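Long-range contacts in uncharacterized protein (Singapore grouper iridovirus, PDB 3RJ2), which binds histone H3, its further role in the virus being unknown: residues Thr43-Val49 against Leu82-Val88; Met53-Val59 against Thr72-Leu78. All coordinates share one frame; numbering follows the deposited sequence.

Overall arrangement
Interaction 1 pairs strand 44-50 with strand 81-87, at one margin of an antiparallel four-stranded sheet. Interaction 2 pairs strands 56-62 and 68-75, a hairpin at the margin of a mixed six-stranded sheet. Their centres lie about 12 Å apart. Along the chain the hairpin of interaction 2 is nested inside the loop that interaction 1 closes, so the chain leaves one sheet, builds the hairpin in the other and returns. The two pairs face each other: L45 and L86 pack on V59, V49 on H57, and L82 and Y47 on L74. Together they form part of a largely apolar layer, with H57 and H76 in it, where the two sheets pack face to face.

Interaction 1. Residues Thr43-Val49 against Leu82-Val88; sequences TLLRYSV and LEGSLAV
S48 OG donates to E83 OE2 at 2.5 Å, a short bond between side chains of a non-hydrogen-bonded pair. It uses the anti lone pair of the carboxylate oxygen. S48 OG stands anti to its own N (chi1 -174°), which brings it alongside the extended chain of E83. The backbones form an antiparallel ladder. L45, Y47 and V49 pair with L86, G84 and L82 through two bonds each, and L45 N to L86 O is short at 2.7 Å. The ladder ends at V88 N, which meets T43 O at 3.0 Å from above the carbonyl plane. T43 and L44 both face V12 on the neighbouring strand, a classic beta bulge. The ring of Y47 leans across the partner strand. G84 CA lies over its face, 4.0 Å from the centroid, and G84 O sits over the same ring near its rim. With chi1 at 56°, CG lies between N and the carbonyl carbon, turning the ring over the glycine. Y47 CE1 reaches L82 CG at 4.2 Å, and L45 CB meets L86 CB at the same distance. S48 and E83 share a face with L44, R46, S85 and A87; L45, Y47, V49, L82 and L86 are on the other, turned to the second sheet.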
loop_
_atom_site.group_PDB
_atom_site.type_symbol
_atom_site.label_atom_id
_atom_site.label_comp_id
_atom_site.label_asym_id
_atom_site.label_seq_id
_atom_site.Cartn_x
_atom_site.Cartn_y
_atom_site.Cartn_z
ATOM N N THR A 43 -1.879 5.523 -14.381
ATOM C CA THR A 43 -2.698 6.712 -14.189
ATOM C C THR A 43 -3.828 6.476 -13.203
ATOM O O THR A 43 -4.440 7.422 -12.706
ATOM C CB THR A 43 -3.328 7.155 -15.486
ATOM O OG1 THR A 43 -4.145 6.089 -15.980
ATOM C CG2 THR A 43 -2.240 7.522 -16.522
ATOM N N LEU A 44 -4.109 5.213 -12.910
ATOM C CA LEU A 44 -5.246 4.881 -12.073
ATOM C C LEU A 44 -4.948 3.615 -11.288
ATOM O O LEU A 44 -4.365 2.663 -11.820
ATOM C CB LEU A 44 -6.515 4.716 -12.936
ATOM C CG LEU A 44 -7.861 4.712 -12.196
ATOM C CD1 LEU A 44 -8.168 6.083 -11.596
ATOM C CD2 LEU A 44 -9.008 4.254 -13.083
ATOM N N LEU A 45 -5.321 3.620 -10.012
ATOM C CA LEU A 45 -5.276 2.424 -9.186
ATOM C C LEU A 45 -6.702 2.017 -8.800
ATOM O O LEU A 45 -7.386 2.772 -8.130
ATOM C CB LEU A 45 -4.413 2.656 -7.937
ATOM C CG LEU A 45 -4.479 1.589 -6.814
ATOM C CD1 LEU A 45 -4.004 0.241 -7.322
ATOM C CD2 LEU A 45 -3.679 1.988 -5.592
ATOM N N ARG A 46 -7.142 0.840 -9.236
ATOM C CA ARG A 46 -8.419 0.286 -8.790
ATOM C C ARG A 46 -8.140 -0.801 -7.749
ATOM O O ARG A 46 -7.447 -1.766 -8.023
ATOM C CB ARG A 46 -9.221 -0.284 -9.963
ATOM C CG ARG A 46 -9.410 0.696 -11.129
ATOM C CD ARG A 46 -10.009 0.032 -12.365
ATOM N NE ARG A 46 -11.340 -0.512 -12.108
ATOM C CZ ARG A 46 -12.467 0.204 -12.103
ATOM N NH1 ARG A 46 -12.440 1.518 -12.341
ATOM N NH2 ARG A 46 -13.629 -0.400 -11.845
ATOM N N TYR A 47 -8.675 -0.636 -6.550
ATOM C CA TYR A 47 -8.368 -1.566 -5.479
ATOM C C TYR A 47 -9.608 -2.290 -4.973
ATOM O O TYR A 47 -10.724 -1.802 -5.108
ATOM C CB TYR A 47 -7.679 -0.827 -4.326
ATOM C CG TYR A 47 -8.486 0.332 -3.803
ATOM C CD1 TYR A 47 -9.469 0.139 -2.833
ATOM C CD2 TYR A 47 -8.266 1.636 -4.279
ATOM C CE1 TYR A 47 -10.232 1.210 -2.354
ATOM C CE2 TYR A 47 -9.017 2.712 -3.804
ATOM C CZ TYR A 47 -10.000 2.496 -2.847
ATOM O OH TYR A 47 -10.745 3.565 -2.370
ATOM N N SER A 48 -9.385 -3.458 -4.380
ATOM C CA SER A 48 -10.387 -4.150 -3.595
ATOM C C SER A 48 -9.682 -4.693 -2.357
ATOM O O SER A 48 -8.804 -5.549 -2.478
ATOM C CB SER A 48 -10.993 -5.291 -4.410
ATOM O OG SER A 48 -12.066 -5.889 -3.703
ATOM N N VAL A 49 -10.030 -4.186 -1.176
ATOM C CA VAL A 49 -9.298 -4.558 0.033
ATOM C C VAL A 49 -10.153 -5.395 0.974
ATOM O O VAL A 49 -11.187 -4.942 1.451
ATOM C CB VAL A 49 -8.740 -3.337 0.806
ATOM C CG1 VAL A 49 -7.998 -3.805 2.037
ATOM C CG2 VAL A 49 -7.810 -2.507 -0.075
ATOM N N LEU A 82 -13.415 -3.214 1.013
ATOM C CA LEU A 82 -13.449 -1.826 0.564
ATOM C C LEU A 82 -12.923 -1.713 -0.853
ATOM O O LEU A 82 -11.798 -2.086 -1.132
ATOM C CB LEU A 82 -12.646 -0.922 1.516
ATOM C CG LEU A 82 -12.400 0.540 1.152
ATOM C CD1 LEU A 82 -13.696 1.305 1.073
ATOM C CD2 LEU A 82 -11.493 1.174 2.182
ATOM N N GLU A 83 -13.763 -1.191 -1.743
ATOM C CA GLU A 83 -13.455 -1.100 -3.151
ATOM C C GLU A 83 -13.559 0.339 -3.605
ATOM O O GLU A 83 -14.369 1.136 -3.084
ATOM C CB GLU A 83 -14.385 -2.010 -3.967
ATOM C CG GLU A 83 -14.263 -3.485 -3.544
ATOM C CD GLU A 83 -14.943 -4.487 -4.481
ATOM O OE1 GLU A 83 -15.996 -4.148 -5.073
ATOM O OE2 GLU A 83 -14.432 -5.640 -4.591
ATOM N N GLY A 84 -12.725 0.678 -4.573
ATOM C CA GLY A 84 -12.714 2.018 -5.101
ATOM C C GLY A 84 -11.540 2.213 -6.015
ATOM O O GLY A 84 -10.845 1.268 -6.365
ATOM N N SER A 85 -11.317 3.455 -6.406
ATOM C CA SER A 85 -10.180 3.743 -7.236
ATOM C C SER A 85 -9.558 5.053 -6.833
ATOM O O SER A 85 -10.182 5.868 -6.152
ATOM C CB SER A 85 -10.547 3.711 -8.723
ATOM O OG SER A 85 -11.485 4.707 -9.021
ATOM N N LEU A 86 -8.313 5.215 -7.259
ATOM C CA LEU A 86 -7.440 6.319 -6.892
ATOM C C LEU A 86 -6.666 6.780 -8.114
ATOM O O LEU A 86 -6.125 5.947 -8.856
ATOM C CB LEU A 86 -6.383 5.824 -5.909
ATOM C CG LEU A 86 -6.375 6.177 -4.441
ATOM C CD1 LEU A 86 -4.952 5.898 -3.999
ATOM C CD2 LEU A 86 -6.738 7.670 -4.219
ATOM N N ALA A 87 -6.554 8.090 -8.283
ATOM C CA ALA A 87 -5.714 8.631 -9.334
ATOM C C ALA A 87 -4.246 8.454 -8.947
ATOM O O ALA A 87 -3.887 8.636 -7.804
ATOM C CB ALA A 87 -6.046 10.101 -9.583
ATOM N N VAL A 88 -3.420 8.057 -9.908
ATOM C CA VAL A 88 -1.978 7.952 -9.718
ATOM C C VAL A 88 -1.342 9.258 -10.242
ATOM O O VAL A 88 -1.591 9.655 -11.383
ATOM C CB VAL A 88 -1.407 6.701 -10.456
ATOM C CG1 VAL A 88 0.085 6.585 -10.257
ATOM C CG2 VAL A 88 -2.110 5.403 -9.985
#

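Interaction 2. Residues Met53-Val59 against Thr72-Leu78; sequences MFMRHRV and THLNHGL
R56 lays its guanidinium flat on the ring of H73, with centres 4.4 Å apart and planes at 11°. R56 NE sits over the middle of the ring. The R56 chain bends at chi2 and chi3 to bring the group there. Its CD also lies 3.8 Å from H73 CB. N75 OD1 lies nearest R56 CD, 3.0 Å away, near the guanidinium plane at its edge. At the edge of the H73 ring, in its plane, a water links H73 NE2 (2.7 Å) to R58 NH1 (3.1 Å). R58 NE is held by T60 OG1. The opposite face of the sheet carries H57, V59, T72 and L74; V59 CG2 touches L74 CD1 at 3.8 Å. The backbones give paired bonds at H57-L74 and V59-T72. Beyond the strands, H76 N still reaches M55 O, and F54 N meets G77 O at 2.8 Å on a lone pair in the carbonyl plane. That same oxygen lies over the centre of the F54 ring. F54 CZ and M53 SD both touch L78 CD1. M55 SD stands at a distance above the face of H76. The pairing is that of an antiparallel beta hairpin, strands 56-62 and 68-75, with 68-75 as an outermost strand of the six-stranded sheet.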
loop_
_atom_site.group_PDB
_atom_site.type_symbol
_atom_site.label_atom_id
_atom_site.label_comp_id
_atom_site.label_asym_id
_atom_site.label_seq_id
_atom_site.Cartn_x
_atom_site.Cartn_y
_atom_site.Cartn_z
ATOM N N MET A 53 -14.059 -4.080 9.404
ATOM C CA MET A 53 -14.714 -2.787 9.518
ATOM C C MET A 53 -13.828 -1.848 10.301
ATOM O O MET A 53 -13.130 -2.277 11.225
ATOM C CB MET A 53 -16.057 -2.911 10.242
ATOM C CG MET A 53 -17.126 -3.729 9.500
ATOM S SD MET A 53 -18.720 -3.881 10.396
ATOM C CE MET A 53 -18.159 -4.345 12.019
ATOM N N PHE A 54 -13.879 -0.572 9.922
ATOM C CA PHE A 54 -13.169 0.527 10.582
ATOM C C PHE A 54 -11.642 0.455 10.461
ATOM O O PHE A 54 -10.946 1.226 11.114
ATOM C CB PHE A 54 -13.628 0.713 12.050
ATOM C CG PHE A 54 -15.129 0.864 12.206
ATOM C CD1 PHE A 54 -15.766 2.059 11.883
ATOM C CD2 PHE A 54 -15.906 -0.202 12.641
ATOM C CE1 PHE A 54 -17.159 2.189 12.009
ATOM C CE2 PHE A 54 -17.298 -0.078 12.763
ATOM C CZ PHE A 54 -17.914 1.118 12.447
ATOM N N MET A 55 -11.117 -0.434 9.611
ATOM C CA MET A 55 -9.666 -0.417 9.304
ATOM C C MET A 55 -9.306 0.809 8.463
ATOM O O MET A 55 -10.123 1.309 7.705
ATOM C CB MET A 55 -9.232 -1.671 8.533
ATOM C CG MET A 55 -8.722 -2.828 9.371
ATOM S SD MET A 55 -8.157 -4.119 8.242
ATOM C CE MET A 55 -7.952 -5.461 9.413
ATOM N N ARG A 56 -8.074 1.277 8.588
ATOM C CA ARG A 56 -7.598 2.344 7.735
ATOM C C ARG A 56 -6.306 1.879 7.106
ATOM O O ARG A 56 -5.487 1.278 7.784
ATOM C CB ARG A 56 -7.377 3.611 8.551
ATOM C CG ARG A 56 -6.654 4.720 7.827
ATOM C CD ARG A 56 -7.160 6.063 8.307
ATOM N NE ARG A 56 -6.220 6.697 9.210
ATOM C CZ ARG A 56 -6.520 7.726 10.005
ATOM N NH1 ARG A 56 -7.753 8.236 10.033
ATOM N NH2 ARG A 56 -5.581 8.233 10.788
ATOM N N HIS A 57 -6.138 2.154 5.818
ATOM C CA HIS A 57 -4.872 1.911 5.125
ATOM C C HIS A 57 -4.352 3.207 4.518
ATOM O O HIS A 57 -5.132 4.104 4.187
ATOM C CB HIS A 57 -5.045 0.849 4.034
ATOM C CG HIS A 57 -5.847 -0.329 4.483
ATOM N ND1 HIS A 57 -7.096 -0.620 3.973
ATOM C CD2 HIS A 57 -5.607 -1.254 5.440
ATOM C CE1 HIS A 57 -7.582 -1.689 4.583
ATOM N NE2 HIS A 57 -6.695 -2.094 5.477
ATOM N N ARG A 58 -3.039 3.301 4.369
ATOM C CA ARG A 58 -2.447 4.421 3.677
ATOM C C ARG A 58 -1.843 3.966 2.347
ATOM O O ARG A 58 -1.083 2.992 2.283
ATOM C CB ARG A 58 -1.398 5.066 4.570
ATOM C CG ARG A 58 -0.913 6.382 4.112
ATOM C CD ARG A 58 0.136 6.897 5.091
ATOM N NE ARG A 58 1.266 7.440 4.370
ATOM C CZ ARG A 58 1.714 8.684 4.451
ATOM N NH1 ARG A 58 1.152 9.562 5.270
ATOM N NH2 ARG A 58 2.749 9.027 3.711
ATOM N N VAL A 59 -2.222 4.673 1.284
ATOM C CA VAL A 59 -1.609 4.526 -0.033
ATOM C C VAL A 59 -0.800 5.791 -0.324
ATOM O O VAL A 59 -1.347 6.895 -0.345
ATOM C CB VAL A 59 -2.670 4.354 -1.154
ATOM C CG1 VAL A 59 -1.983 4.065 -2.480
ATOM C CG2 VAL A 59 -3.640 3.250 -0.801
ATOM N N THR A 72 -3.202 8.920 0.297
ATOM C CA THR A 72 -4.629 8.866 0.580
ATOM C C THR A 72 -4.807 7.825 1.690
ATOM O O THR A 72 -4.037 6.866 1.772
ATOM C CB THR A 72 -5.466 8.451 -0.683
ATOM O OG1 THR A 72 -5.154 9.304 -1.791
ATOM C CG2 THR A 72 -6.958 8.557 -0.422
ATOM N N HIS A 73 -5.799 8.021 2.549
ATOM C CA HIS A 73 -6.224 6.960 3.473
ATOM C C HIS A 73 -7.432 6.266 2.918
ATOM O O HIS A 73 -8.354 6.916 2.419
ATOM C CB HIS A 73 -6.588 7.501 4.854
ATOM C CG HIS A 73 -5.434 8.087 5.589
ATOM N ND1 HIS A 73 -5.516 9.287 6.260
ATOM C CD2 HIS A 73 -4.162 7.660 5.732
ATOM C CE1 HIS A 73 -4.341 9.569 6.795
ATOM N NE2 HIS A 73 -3.501 8.597 6.488
ATOM N N LEU A 74 -7.423 4.945 3.007
ATOM C CA LEU A 74 -8.600 4.127 2.731
ATOM C C LEU A 74 -9.282 3.777 4.063
ATOM O O LEU A 74 -8.681 3.131 4.918
ATOM C CB LEU A 74 -8.196 2.868 1.960
ATOM C CG LEU A 74 -7.275 3.084 0.744
ATOM C CD1 LEU A 74 -7.047 1.787 0.011
ATOM C CD2 LEU A 74 -7.808 4.159 -0.215
ATOM N N ASN A 75 -10.522 4.237 4.240
ATOM C CA ASN A 75 -11.281 3.992 5.460
ATOM C C ASN A 75 -12.409 2.973 5.236
ATOM O O ASN A 75 -13.281 3.181 4.385
ATOM C CB ASN A 75 -11.827 5.317 5.983
ATOM C CG ASN A 75 -10.723 6.238 6.476
ATOM O OD1 ASN A 75 -9.992 5.895 7.394
ATOM N ND2 ASN A 75 -10.597 7.402 5.866
ATOM N N HIS A 76 -12.383 1.866 5.977
ATOM C CA HIS A 76 -13.371 0.794 5.768
ATOM C C HIS A 76 -14.798 1.170 6.164
ATOM O O HIS A 76 -15.755 0.709 5.540
ATOM C CB HIS A 76 -12.959 -0.499 6.477
ATOM C CG HIS A 76 -12.150 -1.415 5.617
ATOM N ND1 HIS A 76 -10.848 -1.146 5.269
ATOM C CD2 HIS A 76 -12.462 -2.591 5.025
ATOM C CE1 HIS A 76 -10.387 -2.122 4.504
ATOM N NE2 HIS A 76 -11.347 -3.013 4.345
ATOM N N GLY A 77 -14.952 1.998 7.189
ATOM C CA GLY A 77 -16.288 2.242 7.763
ATOM C C GLY A 77 -16.957 0.905 8.079
ATOM O O GLY A 77 -16.317 0.006 8.626
ATOM N N LEU A 78 -18.223 0.757 7.692
ATOM C CA LEU A 78 -18.960 -0.479 7.941
ATOM C C LEU A 78 -18.643 -1.633 6.973
ATOM O O LEU A 78 -19.107 -2.765 7.179
ATOM C CB LEU A 78 -20.473 -0.216 7.947
ATOM C CG LEU A 78 -21.203 0.309 9.194
ATOM C CD1 LEU A 78 -20.804 -0.412 10.496
ATOM C CD2 LEU A 78 -21.037 1.800 9.348
HETATM O O HOH W 1 -0.978 8.631 7.342
#